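Local coordinates for chromosome-partitioning protein ParB (Caulobacter vibrioides, PDB 7BM8), which binds the DNA origin of replication and takes part in chromosome partition, with CTP and magnesium bound in its N-terminal domain, at residues R44-P49 / E85-A90; P73-P78 / M109-D114. One frame throughout, in Å; residues are numbered along the deposited sequence.

Contact 1. Residues R44-P49 / E85-A90. With CTP (cytidine-5'-triphosphate), chain C.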
loop_
_atom_site.group_PDB
_atom_site.type_symbol
_atom_site.label_atom_id
_atom_site.label_comp_id
_atom_site.label_asym_id
_atom_site.label_seq_id
_atom_site.Cartn_x
_atom_site.Cartn_y
_atom_site.Cartn_z
ATOM N N ARG A 44 14.339 1.071 14.472
ATOM C CA ARG A 44 12.849 1.058 14.459
ATOM C C ARG A 44 12.312 1.880 15.637
ATOM O O ARG A 44 13.014 1.984 16.661
ATOM C CB ARG A 44 12.306 -0.375 14.540
ATOM C CG ARG A 44 13.031 -1.267 15.542
ATOM C CD ARG A 44 12.412 -2.639 15.724
ATOM N NE ARG A 44 11.791 -2.814 17.033
ATOM C CZ ARG A 44 10.496 -2.670 17.301
ATOM N NH1 ARG A 44 9.635 -2.339 16.351
ATOM N NH2 ARG A 44 10.063 -2.862 18.536
ATOM N N ASN A 45 11.112 2.444 15.488
ATOM C CA ASN A 45 10.309 2.986 16.614
ATOM C C ASN A 45 9.489 1.835 17.187
ATOM O O ASN A 45 8.680 1.246 16.473
ATOM C CB ASN A 45 9.408 4.143 16.180
ATOM C CG ASN A 45 8.753 4.854 17.345
ATOM O OD1 ASN A 45 9.091 4.615 18.504
ATOM N ND2 ASN A 45 7.817 5.739 17.045
ATOM N N PRO A 46 9.685 1.459 18.473
ATOM C CA PRO A 46 8.877 0.405 19.093
ATOM C C PRO A 46 7.364 0.690 19.047
ATOM O O PRO A 46 6.598 -0.249 18.960
ATOM C CB PRO A 46 9.378 0.365 20.545
ATOM C CG PRO A 46 10.775 0.947 20.474
ATOM C CD PRO A 46 10.710 1.993 19.383
ATOM N N ASP A 47 6.981 1.972 19.066
ATOM C CA ASP A 47 5.569 2.443 19.094
ATOM C C ASP A 47 5.078 2.704 17.666
ATOM O O ASP A 47 4.275 3.641 17.483
ATOM C CB ASP A 47 5.436 3.696 19.962
ATOM C CG ASP A 47 6.195 3.591 21.270
ATOM O OD1 ASP A 47 5.789 2.769 22.115
ATOM O OD2 ASP A 47 7.207 4.308 21.414
ATOM N N GLN A 48 5.530 1.897 16.700
ATOM C CA GLN A 48 5.124 1.973 15.270
ATOM C C GLN A 48 3.776 1.268 15.116
ATOM O O GLN A 48 3.600 0.159 15.616
ATOM C CB GLN A 48 6.226 1.363 14.400
ATOM C CG GLN A 48 6.135 1.717 12.921
ATOM C CD GLN A 48 5.671 0.563 12.067
ATOM O OE1 GLN A 48 6.115 -0.572 12.228
ATOM N NE2 GLN A 48 4.785 0.852 11.128
ATOM N N PRO A 49 2.778 1.886 14.443
ATOM C CA PRO A 49 1.438 1.302 14.312
ATOM C C PRO A 49 1.359 -0.195 13.965
ATOM O O PRO A 49 0.395 -0.828 14.373
ATOM C CB PRO A 49 0.839 2.108 13.151
ATOM C CG PRO A 49 1.479 3.474 13.278
ATOM C CD PRO A 49 2.878 3.204 13.793
ATOM N N GLU A 85 22.000 8.553 14.926
ATOM C CA GLU A 85 21.111 7.441 14.498
ATOM C C GLU A 85 19.796 8.048 13.998
ATOM O O GLU A 85 19.505 9.201 14.370
ATOM C CB GLU A 85 20.874 6.470 15.656
ATOM C CG GLU A 85 20.798 5.018 15.213
ATOM C CD GLU A 85 20.101 4.062 16.168
ATOM O OE1 GLU A 85 19.204 4.511 16.906
ATOM O OE2 GLU A 85 20.451 2.865 16.161
ATOM N N TYR A 86 19.042 7.315 13.179
ATOM C CA TYR A 86 17.727 7.751 12.638
ATOM C C TYR A 86 16.656 6.727 13.022
ATOM O O TYR A 86 16.886 5.515 12.845
ATOM C CB TYR A 86 17.813 7.946 11.123
ATOM C CG TYR A 86 18.754 9.044 10.703
ATOM C CD1 TYR A 86 18.396 10.374 10.824
ATOM C CD2 TYR A 86 20.010 8.757 10.198
ATOM C CE1 TYR A 86 19.255 11.393 10.447
ATOM C CE2 TYR A 86 20.883 9.763 9.817
ATOM C CZ TYR A 86 20.504 11.087 9.941
ATOM O OH TYR A 86 21.358 12.083 9.565
ATOM N N GLN A 87 15.530 7.208 13.553
ATOM C CA GLN A 87 14.376 6.360 13.954
ATOM C C GLN A 87 13.383 6.310 12.790
ATOM O O GLN A 87 12.883 7.377 12.388
ATOM C CB GLN A 87 13.717 6.895 15.226
ATOM C CG GLN A 87 12.793 5.886 15.889
ATOM C CD GLN A 87 11.897 6.524 16.919
ATOM O OE1 GLN A 87 11.179 7.482 16.638
ATOM N NE2 GLN A 87 11.923 5.986 18.127
ATOM N N ILE A 88 13.115 5.111 12.274
ATOM C CA ILE A 88 12.223 4.893 11.098
ATOM C C ILE A 88 10.802 5.319 11.475
ATOM O O ILE A 88 10.233 4.734 12.415
ATOM C CB ILE A 88 12.292 3.430 10.615
ATOM C CG1 ILE A 88 13.670 3.112 10.031
ATOM C CG2 ILE A 88 11.175 3.126 9.625
ATOM C CD1 ILE A 88 13.932 1.642 9.846
ATOM N N VAL A 89 10.270 6.309 10.754
ATOM C CA VAL A 89 8.882 6.832 10.911
ATOM C C VAL A 89 7.953 5.997 10.021
ATOM O O VAL A 89 6.889 5.581 10.514
ATOM C CB VAL A 89 8.812 8.330 10.564
ATOM C CG1 VAL A 89 7.403 8.883 10.719
ATOM C CG2 VAL A 89 9.806 9.141 11.385
ATOM N N ALA A 90 8.354 5.766 8.767
ATOM C CA ALA A 90 7.640 4.918 7.784
ATOM C C ALA A 90 8.653 4.137 6.940
ATOM O O ALA A 90 9.509 4.787 6.313
ATOM C CB ALA A 90 6.755 5.775 6.914
HETATM N N1 CTP C . 8.627 -0.987 -2.211
HETATM C C2 CTP C . 9.850 -0.402 -2.562
HETATM N N3 CTP C . 10.732 -1.112 -3.306
HETATM C C4 CTP C . 10.439 -2.360 -3.694
HETATM C C5 CTP C . 9.203 -2.975 -3.341
HETATM C C6 CTP C . 8.338 -2.263 -2.602
HETATM O O2 CTP C . 10.092 0.754 -2.188
HETATM N N4 CTP C . 11.342 -3.008 -4.416
HETATM C "C1'" CTP C . 7.690 -0.183 -1.381
HETATM C "C2'" CTP C . 6.214 -0.353 -1.731
HETATM O "O2'" CTP C . 5.920 0.397 -2.888
HETATM C "C3'" CTP C . 5.586 0.218 -0.455
HETATM C "C4'" CTP C . 6.557 -0.247 0.648
HETATM O "O4'" CTP C . 7.788 -0.599 -0.041
HETATM O "O3'" CTP C . 5.516 1.638 -0.507
HETATM C "C5'" CTP C . 6.090 -1.406 1.497
HETATM O "O5'" CTP C . 4.910 -1.001 2.238
HETATM P PA CTP C . 4.534 -1.621 3.669
HETATM O O1A CTP C . 3.632 -0.668 4.380
HETATM O O2A CTP C . 4.089 -3.033 3.502
HETATM O O3A CTP C . 5.946 -1.612 4.418
HETATM P PB CTP C . 6.861 -0.356 4.788
HETATM O O1B CTP C . 8.229 -0.596 4.254
HETATM O O2B CTP C . 6.108 0.878 4.400
HETATM O O3B CTP C . 6.916 -0.457 6.382
HETATM P PG CTP C . 5.891 0.136 7.477
HETATM O O1G CTP C . 6.545 1.356 8.088
HETATM O O2G CTP C . 4.636 0.476 6.696
HETATM O O3G CTP C . 5.687 -0.979 8.475
#
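The loop that leads from strand 42-44 into the CTP pocket meets strand 86-88 through the stacked amides of Asn45 and Gln87. The two amide planes are 19° apart. Asn45 CB lies 3.5 Å from Gln87 CD, and Asn45 CG lies 3.6 Å from the same atom. Gln87 reaches this place because its CG is anti to the backbone N (chi1 -164°) and the chain stays extended beyond it. Asn45 OD1 comes within 3.2 Å of Gln87 NE2, but the stacked amides give a poor angle and the pair is not a hydrogen bond. Gln87 OE1 is instead held by NE of Arg77, on the neighbouring strand 74-78. Asn45 OD1 points back into its own loop and takes a weak bond from Asp47 N at 3.4 Å, an Asx turn. Asn45 to Gln48 form a type I beta turn, which brings Gln48 into the pocket for CTP. On the other segment, Val89 and Ala90 both face Leu75 as a classic beta bulge. Ala90 follows the bulge to the nucleotide, with its C 3.7 Å from CTP O1G on the gamma-phosphate. The CA atoms of Arg44 and Ile88 are 5.1 Å apart, and both side chains touch Trp95 of helix 92-100. Pro46 N lies above one face of the Arg44 guanidinium, toward its rim. Asn45 CB also packs 3.9 Å from Ile88 O, and Asn45 and Val89 both touch Val118 of helix 115-127.

Contact 2. Residues P73-P78 / M109-D114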
loop_
_atom_site.group_PDB
_atom_site.type_symbol
_atom_site.label_atom_id
_atom_site.label_comp_id
_atom_site.label_asym_id
_atom_site.label_seq_id
_atom_site.Cartn_x
_atom_site.Cartn_y
_atom_site.Cartn_z
ATOM N N PRO A 73 11.829 5.808 -0.956
ATOM C CA PRO A 73 12.697 6.187 0.159
ATOM C C PRO A 73 12.011 6.012 1.522
ATOM O O PRO A 73 10.808 6.200 1.597
ATOM C CB PRO A 73 13.013 7.668 -0.097
ATOM C CG PRO A 73 12.869 7.818 -1.593
ATOM C CD PRO A 73 11.760 6.860 -1.983
ATOM N N ILE A 74 12.800 5.666 2.545
ATOM C CA ILE A 74 12.332 5.368 3.932
ATOM C C ILE A 74 12.314 6.675 4.732
ATOM O O ILE A 74 13.348 7.364 4.774
ATOM C CB ILE A 74 13.218 4.284 4.583
ATOM C CG1 ILE A 74 13.096 2.950 3.838
ATOM C CG2 ILE A 74 12.899 4.135 6.065
ATOM C CD1 ILE A 74 14.154 1.934 4.204
ATOM N N LEU A 75 11.166 6.997 5.332
ATOM C CA LEU A 75 10.966 8.228 6.135
ATOM C C LEU A 75 11.485 7.976 7.552
ATOM O O LEU A 75 11.030 7.001 8.190
ATOM C CB LEU A 75 9.481 8.604 6.140
ATOM C CG LEU A 75 9.127 9.891 6.888
ATOM C CD1 LEU A 75 9.986 11.061 6.426
ATOM C CD2 LEU A 75 7.653 10.219 6.728
ATOM N N VAL A 76 12.406 8.832 8.005
ATOM C CA VAL A 76 13.075 8.748 9.336
ATOM C C VAL A 76 13.067 10.137 9.981
ATOM O O VAL A 76 13.035 11.131 9.237
ATOM C CB VAL A 76 14.515 8.222 9.204
ATOM C CG1 VAL A 76 14.553 6.844 8.565
ATOM C CG2 VAL A 76 15.410 9.195 8.447
ATOM N N ARG A 77 13.111 10.181 11.315
ATOM C CA ARG A 77 13.458 11.389 12.109
ATOM C C ARG A 77 14.785 11.130 12.813
ATOM O O ARG A 77 15.137 9.975 13.059
ATOM C CB ARG A 77 12.356 11.719 13.118
ATOM C CG ARG A 77 12.232 10.733 14.272
ATOM C CD ARG A 77 11.185 11.199 15.262
ATOM N NE ARG A 77 10.849 10.186 16.252
ATOM C CZ ARG A 77 9.985 10.358 17.249
ATOM N NH1 ARG A 77 9.355 11.512 17.399
ATOM N NH2 ARG A 77 9.754 9.371 18.097
ATOM N N PRO A 78 15.563 12.183 13.155
ATOM C CA PRO A 78 16.770 12.008 13.960
ATOM C C PRO A 78 16.396 11.277 15.256
ATOM O O PRO A 78 15.392 11.636 15.845
ATOM C CB PRO A 78 17.263 13.436 14.233
ATOM C CG PRO A 78 16.642 14.266 13.128
ATOM C CD PRO A 78 15.326 13.588 12.797
ATOM N N MET A 109 14.705 9.940 3.940
ATOM C CA MET A 109 14.329 11.376 4.026
ATOM C C MET A 109 14.208 11.750 5.503
ATOM O O MET A 109 13.340 11.159 6.185
ATOM C CB MET A 109 12.992 11.650 3.334
ATOM C CG MET A 109 13.029 11.407 1.845
ATOM S SD MET A 109 11.381 11.293 1.132
ATOM C CE MET A 109 10.684 9.931 2.066
ATOM N N VAL A 110 15.052 12.674 5.971
ATOM C CA VAL A 110 15.108 13.114 7.396
ATOM C C VAL A 110 14.217 14.348 7.562
ATOM O O VAL A 110 14.455 15.346 6.861
ATOM C CB VAL A 110 16.549 13.407 7.849
ATOM C CG1 VAL A 110 16.606 13.753 9.328
ATOM C CG2 VAL A 110 17.483 12.252 7.534
ATOM N N ARG A 111 13.228 14.265 8.453
ATOM C CA ARG A 111 12.332 15.386 8.840
ATOM C C ARG A 111 12.253 15.430 10.373
ATOM O O ARG A 111 12.173 14.351 10.990
ATOM C CB ARG A 111 10.949 15.204 8.206
ATOM C CG ARG A 111 10.953 14.983 6.698
ATOM C CD ARG A 111 11.199 16.241 5.876
ATOM N NE ARG A 111 11.093 15.998 4.436
ATOM C CZ ARG A 111 12.067 15.529 3.650
ATOM N NH1 ARG A 111 13.264 15.243 4.137
ATOM N NH2 ARG A 111 11.837 15.347 2.361
ATOM N N GLU A 112 12.317 16.627 10.966
ATOM C CA GLU A 112 12.089 16.852 12.420
ATOM C C GLU A 112 10.622 16.538 12.720
ATOM O O GLU A 112 9.757 17.150 12.080
ATOM C CB GLU A 112 12.441 18.288 12.816
ATOM C CG GLU A 112 13.930 18.519 13.010
ATOM C CD GLU A 112 14.520 17.915 14.276
ATOM O OE1 GLU A 112 13.795 17.177 14.980
ATOM O OE2 GLU A 112 15.705 18.185 14.559
ATOM N N LEU A 113 10.355 15.596 13.624
ATOM C CA LEU A 113 8.980 15.122 13.930
ATOM C C LEU A 113 8.889 14.728 15.408
ATOM O O LEU A 113 9.775 13.983 15.874
ATOM C CB LEU A 113 8.652 13.928 13.026
ATOM C CG LEU A 113 8.728 14.182 11.520
ATOM C CD1 LEU A 113 8.792 12.872 10.753
ATOM C CD2 LEU A 113 7.549 15.016 11.045
ATOM N N ASP A 114 7.856 15.213 16.108
ATOM C CA ASP A 114 7.532 14.830 17.508
ATOM C C ASP A 114 6.716 13.531 17.481
ATOM O O ASP A 114 6.307 13.105 16.393
ATOM C CB ASP A 114 6.831 15.973 18.253
ATOM C CG ASP A 114 5.416 16.282 17.791
ATOM O OD1 ASP A 114 4.803 15.418 17.126
ATOM O OD2 ASP A 114 4.933 17.388 18.108
#
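Arg77 sets out with CG between its backbone N and carbonyl carbon (chi1 70°), then runs extended to NE, which brings NH1 to Leu113 O. Met109 bends at its last torsion (chi3 -58°), which turns CE toward Pro73. The segments between them belong to a parallel strand pair, 74-78 with 105-110, in the mixed sheet of the N-terminal domain. The Met109 contact is at the Pro73 side, and the Arg77 bond is made to the loop after strand 105-110. Leu75 pairs with Met109 and Val76 with Val110. Between these segments the first backbone bond is Met109 N to Ile74 O at 3.0 Å. Val76 N then bonds to Met109 O, an almost straight link of 176°. Arg111 N to Val76 O, in the carbonyl plane, is the third rung. Val110 CA adds a CA-H...O contact to Val76 O at 3.4 Å.

On the Leu75 and Met109 face, Leu75 CD1 sits 4.0 Å from Arg111 CG, the two side chains crossing at about a right angle. Leu75 also packs on Ile121 of helix 115-127. On the other face, Val76 CG2 meets Val110 CG2 at 3.8 Å, and Tyr86 touches both valines. Val110 CG1 reaches the ring of Pro78, 3.7 Å from its CD. Beside Pro73, Met109 CE lies 3.9 Å from Pro73 CB. Pro73 and Met109 also pack on Met109 and Pro73 of the second subunit, so this end lies at the dimer interface. Asp114 is the N-cap of helix 115-127 and bonds to Ala117 N through OD1. Arg77 NE hydrogen-bonds to Gln87 OE1. Its NH1 forms a salt bridge with Asp115 OD1 and bonds to Leu113 O at 2.9 Å, in the guanidinium plane but above that carbonyl's plane.

How the contacts relate
The centres of contacts 1 and 2 are about 9 Å apart, and both belong to one mixed sheet of the N-terminal domain. Their segments alternate along the chain: 44-49, 73-78, 85-90, 109-114. Strands 74-78 and 86-88 are antiparallel neighbours and join the two contacts directly. Val89 N probably bonds to Leu75 O at 2.8 Å, and Ala90 O packs on Ile74 CG2. Helix 115-127 touches side chains of both. Contact 1, toward the sheet edge, holds two CTP-pocket residues. Both reach the second subunit, contact 1 through Pro49 and contact 2 through Pro73 and Met109. The CTP pocket, which the second subunit completes with Glu125 and Ala130, and the Pro73 and Met109 packing border the same sheet.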